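Local coordinates for restriction endonuclease (Mycobacterium sp., PDB 4F0P), which recognises 5-methylcytosine in duplex DNA and cleaves both strands at a fixed distance from the modified base, at the interface of chains A and B. Numbering follows the deposited sequence. Chains: chain A/B, Restriction endonuclease.

Contact 1: the interface of chains A and B. Residues chain A 247, 254-255, 257-258, 260; chain B 319-321.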
# COMPACT_ATOMS: atom_id res chain seq x y z
N ARG A 247 4.78 28.79 9.87
CA ARG A 247 3.81 27.74 10.14
C ARG A 247 4.44 26.64 10.98
O ARG A 247 3.83 26.14 11.92
CB ARG A 247 3.25 27.15 8.85
CG ARG A 247 2.27 26.02 9.08
CD ARG A 247 1.88 25.33 7.78
NE ARG A 247 1.12 24.11 8.05
CZ ARG A 247 0.68 23.28 7.11
NH1 ARG A 247 0.93 23.52 5.83
NH2 ARG A 247 -0.01 22.20 7.45
N LEU A 254 3.72 19.01 13.25
CA LEU A 254 2.46 18.82 12.53
C LEU A 254 2.45 19.56 11.19
O LEU A 254 1.59 19.33 10.35
CB LEU A 254 1.28 19.27 13.39
CG LEU A 254 1.25 18.77 14.83
CD1 LEU A 254 -0.05 19.16 15.52
CD2 LEU A 254 1.48 17.26 14.91
N ALA A 255 3.42 20.46 11.00
CA ALA A 255 3.49 21.26 9.79
C ALA A 255 4.32 20.59 8.69
O ALA A 255 4.07 20.80 7.50
CB ALA A 255 4.06 22.64 10.11
N PRO A 257 4.68 17.57 7.12
CA PRO A 257 4.15 16.88 5.93
C PRO A 257 3.55 17.81 4.87
O PRO A 257 3.44 17.41 3.71
CB PRO A 257 3.05 15.99 6.51
CG PRO A 257 3.45 15.77 7.93
CD PRO A 257 4.06 17.07 8.36
N GLY A 258 3.19 19.03 5.25
CA GLY A 258 2.55 19.94 4.33
C GLY A 258 3.38 21.14 3.91
O GLY A 258 2.90 22.00 3.18
N ARG A 260 6.89 20.77 2.93
CA ARG A 260 8.04 20.38 2.13
C ARG A 260 7.98 20.99 0.73
O ARG A 260 6.90 21.21 0.18
CB ARG A 260 8.15 18.86 2.03
CG ARG A 260 8.48 18.16 3.33
CD ARG A 260 8.94 16.73 3.09
NE ARG A 260 9.02 15.95 4.32
CZ ARG A 260 8.02 15.22 4.80
NH1 ARG A 260 6.87 15.16 4.15
NH2 ARG A 260 8.17 14.55 5.94
N TYR B 319 5.06 10.54 5.32
CA TYR B 319 3.69 10.97 5.06
C TYR B 319 3.65 12.37 4.44
O TYR B 319 4.51 13.20 4.72
CB TYR B 319 2.88 10.93 6.36
CG TYR B 319 1.41 11.25 6.21
CD1 TYR B 319 0.49 10.25 5.92
CD2 TYR B 319 0.95 12.55 6.36
CE1 TYR B 319 -0.86 10.54 5.78
CE2 TYR B 319 -0.40 12.85 6.23
CZ TYR B 319 -1.30 11.84 5.94
OH TYR B 319 -2.63 12.15 5.80
N LYS B 320 2.64 12.60 3.60
CA LYS B 320 2.46 13.90 2.96
C LYS B 320 1.04 14.42 3.21
O LYS B 320 0.07 13.77 2.82
CB LYS B 320 2.72 13.80 1.46
CG LYS B 320 2.80 15.14 0.74
CD LYS B 320 4.16 15.80 0.94
CE LYS B 320 4.21 17.17 0.28
NZ LYS B 320 5.61 17.68 0.16
N GLU B 321 0.94 15.58 3.85
CA GLU B 321 -0.36 16.18 4.14
C GLU B 321 -1.10 16.56 2.87
O GLU B 321 -0.61 17.38 2.08
CB GLU B 321 -0.19 17.42 5.02
CG GLU B 321 -1.46 18.23 5.18
CD GLU B 321 -1.21 19.58 5.82
OE1 GLU B 321 -2.14 20.41 5.86
OE2 GLU B 321 -0.07 19.82 6.29
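Strand 319-324 of chain B lays its first residues against helices 243-251 and 256-259 of chain A, with B:Glu321 meeting A:Arg247 and A:Pro257. The patch illustrates how an interface between two copies of one protein can combine a salt bridge with backbone hydrogen bonding. A:Arg247 has CG anti to the backbone N (chi1 178°) and stays extended as far as NE, and B:Glu321 is extended beyond its own CG, which lets guanidinium and carboxylate meet tip to tip. The two planes stand perpendicular, 90° apart. NH2 of A:Arg247 donates to the syn lone pair of the carboxylate oxygen OE2 of B:Glu321 at 2.6 Å, the oxygen lying tilted out of the guanidinium plane. The second oxygen, OE1, lies 3.2 Å from the same NH2 and adds at most a weak bond, the grip falling mainly on OE2. The carbonyl O of A:Ala255 sits over the centre of one guanidinium face, and its partial negative charge may favour the arginine's positive one.

Backbone contacts continue the seam. N of B:Glu321 donates to the carbonyl O of A:Pro257 at 3.1 Å. The aliphatic stem of B:Lys320 passes beside this same oxygen, its CD 3.3 Å from O of A:Pro257. The proline ring supplies apolar packing: its CB is 3.8 Å from CB of B:Glu321 and 4.0 Å from CD2 on the aromatic ring of B:Tyr319.

A:Arg260 closes the other end. Like charges are near one another here, since NZ of B:Lys320 lies 4.9 Å from NH1 of A:Arg260, which may slightly disfavour the approach of these two side chains. That NH1 points its N-H almost straight at the carbonyl O of B:Tyr319, 3.1 Å away, with the oxygen in the guanidinium plane and a C=O...N angle of 156°.

Contact 2: the interface of chains A and B. Residues chain A 104, 106, 111, 113, 311, 314-315; chain B 342-344.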
# COMPACT_ATOMS: atom_id res chain seq x y z
N GLU A 104 22.45 12.49 -0.26
CA GLU A 104 21.59 12.41 -1.44
C GLU A 104 20.41 13.38 -1.35
O GLU A 104 19.82 13.57 -0.29
CB GLU A 104 21.11 10.97 -1.70
CG GLU A 104 20.41 10.31 -0.53
CD GLU A 104 20.14 8.84 -0.78
OE1 GLU A 104 19.65 8.15 0.15
OE2 GLU A 104 20.41 8.36 -1.90
N ASP A 106 16.68 14.92 -2.76
CA ASP A 106 15.42 14.79 -3.49
C ASP A 106 14.69 16.12 -3.38
O ASP A 106 13.59 16.19 -2.85
CB ASP A 106 14.57 13.65 -2.90
CG ASP A 106 13.31 13.38 -3.72
OD1 ASP A 106 13.27 13.78 -4.90
OD2 ASP A 106 12.38 12.76 -3.18
N HIS A 111 13.35 16.61 0.25
CA HIS A 111 13.94 15.62 1.14
C HIS A 111 15.45 15.52 0.91
O HIS A 111 15.91 15.41 -0.23
CB HIS A 111 13.28 14.26 0.92
CG HIS A 111 13.63 13.24 1.96
ND1 HIS A 111 13.42 11.89 1.78
CD2 HIS A 111 14.16 13.38 3.20
CE1 HIS A 111 13.81 11.24 2.86
NE2 HIS A 111 14.27 12.12 3.74
N ARG A 113 18.94 13.47 2.47
CA ARG A 113 19.66 12.57 3.37
C ARG A 113 21.09 13.06 3.52
O ARG A 113 21.87 13.03 2.57
CB ARG A 113 19.65 11.14 2.81
CG ARG A 113 18.27 10.52 2.66
CD ARG A 113 17.84 9.79 3.93
NE ARG A 113 18.63 8.58 4.16
CZ ARG A 113 18.52 7.81 5.23
NH1 ARG A 113 19.28 6.73 5.36
NH2 ARG A 113 17.65 8.12 6.19
N VAL A 311 16.17 -1.31 0.99
CA VAL A 311 15.54 -0.15 0.38
C VAL A 311 14.28 0.29 1.13
O VAL A 311 14.07 1.48 1.36
CB VAL A 311 15.20 -0.42 -1.11
CG1 VAL A 311 14.17 0.57 -1.63
CG2 VAL A 311 16.47 -0.36 -1.95
N GLU A 314 15.21 1.76 4.65
CA GLU A 314 15.81 3.10 4.68
C GLU A 314 14.91 4.13 5.35
O GLU A 314 15.36 4.93 6.16
CB GLU A 314 16.18 3.58 3.27
CG GLU A 314 16.35 5.10 3.20
CD GLU A 314 17.10 5.56 1.97
OE1 GLU A 314 17.80 4.73 1.35
OE2 GLU A 314 16.99 6.75 1.62
N SER A 315 13.63 4.09 5.00
CA SER A 315 12.64 5.01 5.55
C SER A 315 12.48 4.83 7.06
O SER A 315 12.06 5.75 7.77
CB SER A 315 11.29 4.83 4.85
OG SER A 315 10.30 5.68 5.41
N GLY B 342 9.20 3.19 0.20
CA GLY B 342 10.50 2.85 -0.35
C GLY B 342 11.58 3.75 0.22
O GLY B 342 11.50 4.19 1.37
N SER B 343 12.61 4.01 -0.58
CA SER B 343 13.69 4.89 -0.17
C SER B 343 13.58 6.24 -0.87
O SER B 343 12.58 6.52 -1.54
CB SER B 343 15.05 4.25 -0.46
OG SER B 343 15.23 4.06 -1.85
N LEU B 344 14.60 7.07 -0.73
CA LEU B 344 14.62 8.38 -1.37
C LEU B 344 14.69 8.24 -2.89
O LEU B 344 13.92 8.86 -3.62
CB LEU B 344 15.79 9.22 -0.85
CG LEU B 344 15.93 10.65 -1.37
CD1 LEU B 344 16.32 11.58 -0.23
CD2 LEU B 344 16.96 10.73 -2.49
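CG of B:Leu344 is anti to its backbone N (chi1 -178°), beside the carbonyl carbon, and the branched end reaches A:Asp106 and A:His111. A:Glu314 likewise has CG anti to N (chi1 160°) and an extended chain, bringing its carboxylate alongside the backbone of B:Ser343 and B:Leu344. The result is an example of a leucine knob held by mainly polar residues through their carbon atoms. Its CD1 methyl lies over the face of the A:His111 imidazole, 3.9 Å from the ring centroid, and touches CG of A:Arg113 at 3.7 Å. CG of B:Leu344 rests 3.6 Å from CB of A:Asp106, while the other branch, CD2, packs 4.0 Å from CG of A:Glu104. A:Glu104 and A:Arg113 each run past the leucine in the opposite direction.

On the other flank, OE2 of A:Glu314 accepts a weak hydrogen bond from the backbone N of B:Leu344 at 3.4 Å. Within chain A the same oxygen forms a salt bridge with NE of A:Arg113, at 3.5 Å, and CG of A:Glu314 lies over one face of that guanidinium. A:Arg113 thus seems to position the glutamate as well as flank the leucine. The CD carbon of A:Glu314 is 3.4 Å from CB of B:Ser343, whose hydroxyl OG is turned towards the CG1 methyl of A:Val311, 3.6 Å distant.

In the fold, B:Leu344 belongs to the loop between strands 335-342 and 347-357 of chain B, lodged with strands 104-106 and 111-115 of chain A on one flank and, on the other, the end of helix 297-313 and the residues that follow it.

The centres of the C-alpha atoms of contact 1 and contact 2 lie about 17 Å apart, and the two share no residue. Chain B supplies both from its endonuclease region: the start of one strand for contact 1, the turn beyond another for contact 2. Chain A answers with different elements, short helices in contact 1 and, in contact 2, N-terminal-region strands beside the end of an endonuclease-region helix. Each contact has a twin with the chains exchanged. Together they could fix how one copy's nuclease region sits on its neighbour, although the coordinates alone do not prove that this pairing, within a deposited assembly of four copies, is the functional one.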